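Local coordinates for putative uncharacterized protein (Wolbachia pipientis, PDB 3F4S) that is a DsbA-type thioredoxin-fold oxidoreductase, probably introducing disulfide bonds into substrate proteins through a redox-active disulfide, at residues K66-I70 with T203-D207. The protein carries 1 engineered substitution. Residue numbers count along the deposited sequence, not the author numbering.
Sequences KEKYI and TNVID
Two helical segments, 66-70 and 203-207, run side by side in nearly the same direction, their axes 14° apart and 11.7 Å at closest approach. Lys66 makes no contact with 203-207; its NZ forms a salt bridge with Asp71. Ile70 N donates to Lys66 O at 3.1 Å, an i+4 bond; a wider pi-type turn spans 66-70. Lys68 is level with Thr203, CA to CA 8.8 Å. The Lys68 side chain is t, t, t, p; its CD lies 4.0 Å from Thr203 CG2. A water O accepts a weak bond from Lys68 NZ (3.2 Å) and donates to Asp207 OD2 (2.6 Å). In this thioredoxin fold, helices 62-70 and 199-216 pack on the same face of the central sheet, where Tyr69 and Ile206 both touch Met75 of strand 75-81. Tyr69 (phi/psi -122/-31, chi1 m, chi2 -69°) points across the gap, its CA 8.4 Å from that of Ile206. Ile206 (m, t) sets CG2 over one ring face in a CH-pi contact, 3.6 Å from the centroid. Tyr69 OH passes Thr203 CB at 3.4 Å and donates a hydrogen bond to Asp207 (chi1 m) OD1 at 2.7 Å. Ile70 also packs on the sheet, against Leu34, Met75 and Tyr77.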
ATOM      1  N   LYS A  66       2.781  -5.885  10.714  1.00 25.86           N
ATOM      2  CA  LYS A  66       3.369  -6.906   9.858  1.00 27.57           C
ATOM      3  C   LYS A  66       3.861  -8.104  10.671  1.00 29.34           C
ATOM      4  O   LYS A  66       3.617  -9.255  10.305  1.00 31.22           O
ATOM      5  CB  LYS A  66       4.510  -6.321   9.022  1.00 28.01           C
ATOM      6  CG  LYS A  66       5.148  -7.325   8.075  1.00 28.28           C
ATOM      7  CD  LYS A  66       6.257  -6.688   7.253  1.00 28.31           C
ATOM      8  CE  LYS A  66       6.826  -7.664   6.229  1.00 30.26           C
ATOM      9  NZ  LYS A  66       7.654  -8.741   6.850  1.00 32.10           N
ATOM     10  N   GLU A  67       4.549  -7.830  11.775  1.00 28.72           N
ATOM     11  CA  GLU A  67       5.059  -8.904  12.629  1.00 29.55           C
ATOM     12  C   GLU A  67       3.927  -9.714  13.253  1.00 30.03           C
ATOM     13  O   GLU A  67       3.990 -10.939  13.315  1.00 29.57           O
ATOM     14  CB  GLU A  67       5.970  -8.353  13.733  0.50 30.70           C
ATOM     15  CG  GLU A  67       6.505  -9.431  14.674  0.50 32.29           C
ATOM     16  CD  GLU A  67       7.211  -8.867  15.895  0.50 35.78           C
ATOM     17  OE1 GLU A  67       7.243  -7.631  16.049  0.50 36.36           O
ATOM     18  OE2 GLU A  67       7.732  -9.664  16.706  0.50 39.54           O
ATOM     19  N   LYS A  68       2.890  -9.024  13.710  1.00 30.33           N
ATOM     20  CA  LYS A  68       1.790  -9.670  14.416  1.00 31.88           C
ATOM     21  C   LYS A  68       0.819 -10.426  13.503  1.00 30.02           C
ATOM     22  O   LYS A  68       0.312 -11.490  13.873  1.00 31.38           O
ATOM     23  CB  LYS A  68       1.032  -8.622  15.237  1.00 33.36           C
ATOM     24  CG  LYS A  68       0.114  -9.174  16.310  1.00 35.96           C
ATOM     25  CD  LYS A  68      -0.486  -8.032  17.123  0.50 36.18           C
ATOM     26  CE  LYS A  68      -1.448  -8.527  18.189  0.50 36.55           C
ATOM     27  NZ  LYS A  68      -0.742  -9.204  19.309  0.50 38.44           N
ATOM     28  N   TYR A  69       0.566  -9.893  12.311  1.00 27.90           N
ATOM     29  CA  TYR A  69      -0.540 -10.388  11.490  1.00 27.32           C
ATOM     30  C   TYR A  69      -0.172 -10.903  10.099  1.00 28.97           C
ATOM     31  O   TYR A  69      -0.843 -11.785   9.571  1.00 29.77           O
ATOM     32  CB  TYR A  69      -1.623  -9.310  11.350  1.00 27.88           C
ATOM     33  CG  TYR A  69      -2.247  -8.919  12.663  1.00 30.19           C
ATOM     34  CD1 TYR A  69      -3.054  -9.806  13.363  1.00 29.79           C
ATOM     35  CD2 TYR A  69      -2.027  -7.661  13.206  1.00 31.85           C
ATOM     36  CE1 TYR A  69      -3.632  -9.447  14.565  1.00 31.33           C
ATOM     37  CE2 TYR A  69      -2.593  -7.297  14.405  1.00 32.20           C
ATOM     38  CZ  TYR A  69      -3.391  -8.191  15.081  1.00 32.39           C
ATOM     39  OH  TYR A  69      -3.950  -7.816  16.276  1.00 33.85           O
ATOM     40  N   ILE A  70       0.868 -10.344   9.496  1.00 29.44           N
ATOM     41  CA  ILE A  70       1.218 -10.710   8.126  1.00 30.50           C
ATOM     42  C   ILE A  70       2.235 -11.854   8.091  1.00 33.31           C
ATOM     43  O   ILE A  70       2.056 -12.851   7.379  1.00 34.56           O
ATOM     44  CB  ILE A  70       1.747  -9.484   7.340  1.00 30.97           C
ATOM     45  CG1 ILE A  70       0.721  -8.345   7.381  1.00 28.61           C
ATOM     46  CG2 ILE A  70       2.083  -9.877   5.908  1.00 32.15           C
ATOM     47  CD1 ILE A  70       1.207  -7.029   6.780  1.00 28.33           C
ATOM     48  N   THR A 203      -5.045  -3.485  16.243  1.00 25.99           N
ATOM     49  CA  THR A 203      -5.090  -4.799  16.882  1.00 28.73           C
ATOM     50  C   THR A 203      -6.518  -5.131  17.316  1.00 29.63           C
ATOM     51  O   THR A 203      -6.955  -6.268  17.193  1.00 31.17           O
ATOM     52  CB  THR A 203      -4.115  -4.943  18.079  1.00 30.49           C
ATOM     53  OG1 THR A 203      -4.440  -3.986  19.088  1.00 36.07           O
ATOM     54  CG2 THR A 203      -2.678  -4.739  17.632  1.00 30.00           C
ATOM     55  N   ASN A 204      -7.237  -4.126  17.806  0.50 29.73           N
ATOM     56  CA  ASN A 204      -8.629  -4.301  18.207  0.50 30.74           C
ATOM     57  C   ASN A 204      -9.506  -4.717  17.029  0.50 30.41           C
ATOM     58  O   ASN A 204     -10.269  -5.680  17.117  0.50 31.56           O
ATOM     59  CB  ASN A 204      -9.164  -3.009  18.829  0.50 32.17           C
ATOM     60  CG  ASN A 204     -10.616  -3.120  19.249  0.50 33.99           C
ATOM     61  OD1 ASN A 204     -11.466  -2.363  18.780  0.50 36.97           O
ATOM     62  ND2 ASN A 204     -10.907  -4.063  20.134  0.50 34.17           N
ATOM     63  N   VAL A 205      -9.389  -3.981  15.929  1.00 29.46           N
ATOM     64  CA  VAL A 205     -10.161  -4.253  14.719  1.00 27.07           C
ATOM     65  C   VAL A 205      -9.819  -5.630  14.153  1.00 28.05           C
ATOM     66  O   VAL A 205     -10.707  -6.435  13.860  1.00 27.82           O
ATOM     67  CB  VAL A 205      -9.905  -3.172  13.634  1.00 26.98           C
ATOM     68  CG1 VAL A 205     -10.422  -3.633  12.278  1.00 26.65           C
ATOM     69  CG2 VAL A 205     -10.536  -1.843  14.030  1.00 28.63           C
ATOM     70  N   ILE A 206      -8.528  -5.906  14.015  1.00 25.98           N
ATOM     71  CA  ILE A 206      -8.083  -7.141  13.371  1.00 27.01           C
ATOM     72  C   ILE A 206      -8.352  -8.381  14.228  1.00 29.47           C
ATOM     73  O   ILE A 206      -8.816  -9.402  13.720  1.00 29.69           O
ATOM     74  CB  ILE A 206      -6.600  -7.058  12.963  1.00 24.76           C
ATOM     75  CG1 ILE A 206      -6.420  -6.006  11.865  1.00 22.98           C
ATOM     76  CG2 ILE A 206      -6.106  -8.405  12.475  1.00 26.68           C
ATOM     77  CD1 ILE A 206      -4.976  -5.605  11.618  1.00 23.40           C
ATOM     78  N   ASP A 207      -8.078  -8.291  15.525  1.00 30.47           N
ATOM     79  CA  ASP A 207      -8.365  -9.405  16.431  1.00 32.06           C
ATOM     80  C   ASP A 207      -9.833  -9.813  16.383  1.00 33.45           C
ATOM     81  O   ASP A 207     -10.153 -10.999  16.306  1.00 34.54           O
ATOM     82  CB  ASP A 207      -7.975  -9.059  17.866  1.00 32.61           C
ATOM     83  CG  ASP A 207      -6.485  -9.147  18.101  1.00 34.48           C
ATOM     84  OD1 ASP A 207      -5.757  -9.577  17.180  1.00 35.05           O
ATOM     85  OD2 ASP A 207      -6.045  -8.792  19.215  1.00 35.90           O
TER
HETATM   86  O   HOH W   1      -3.744  -8.941  20.486  1.00 46.43           O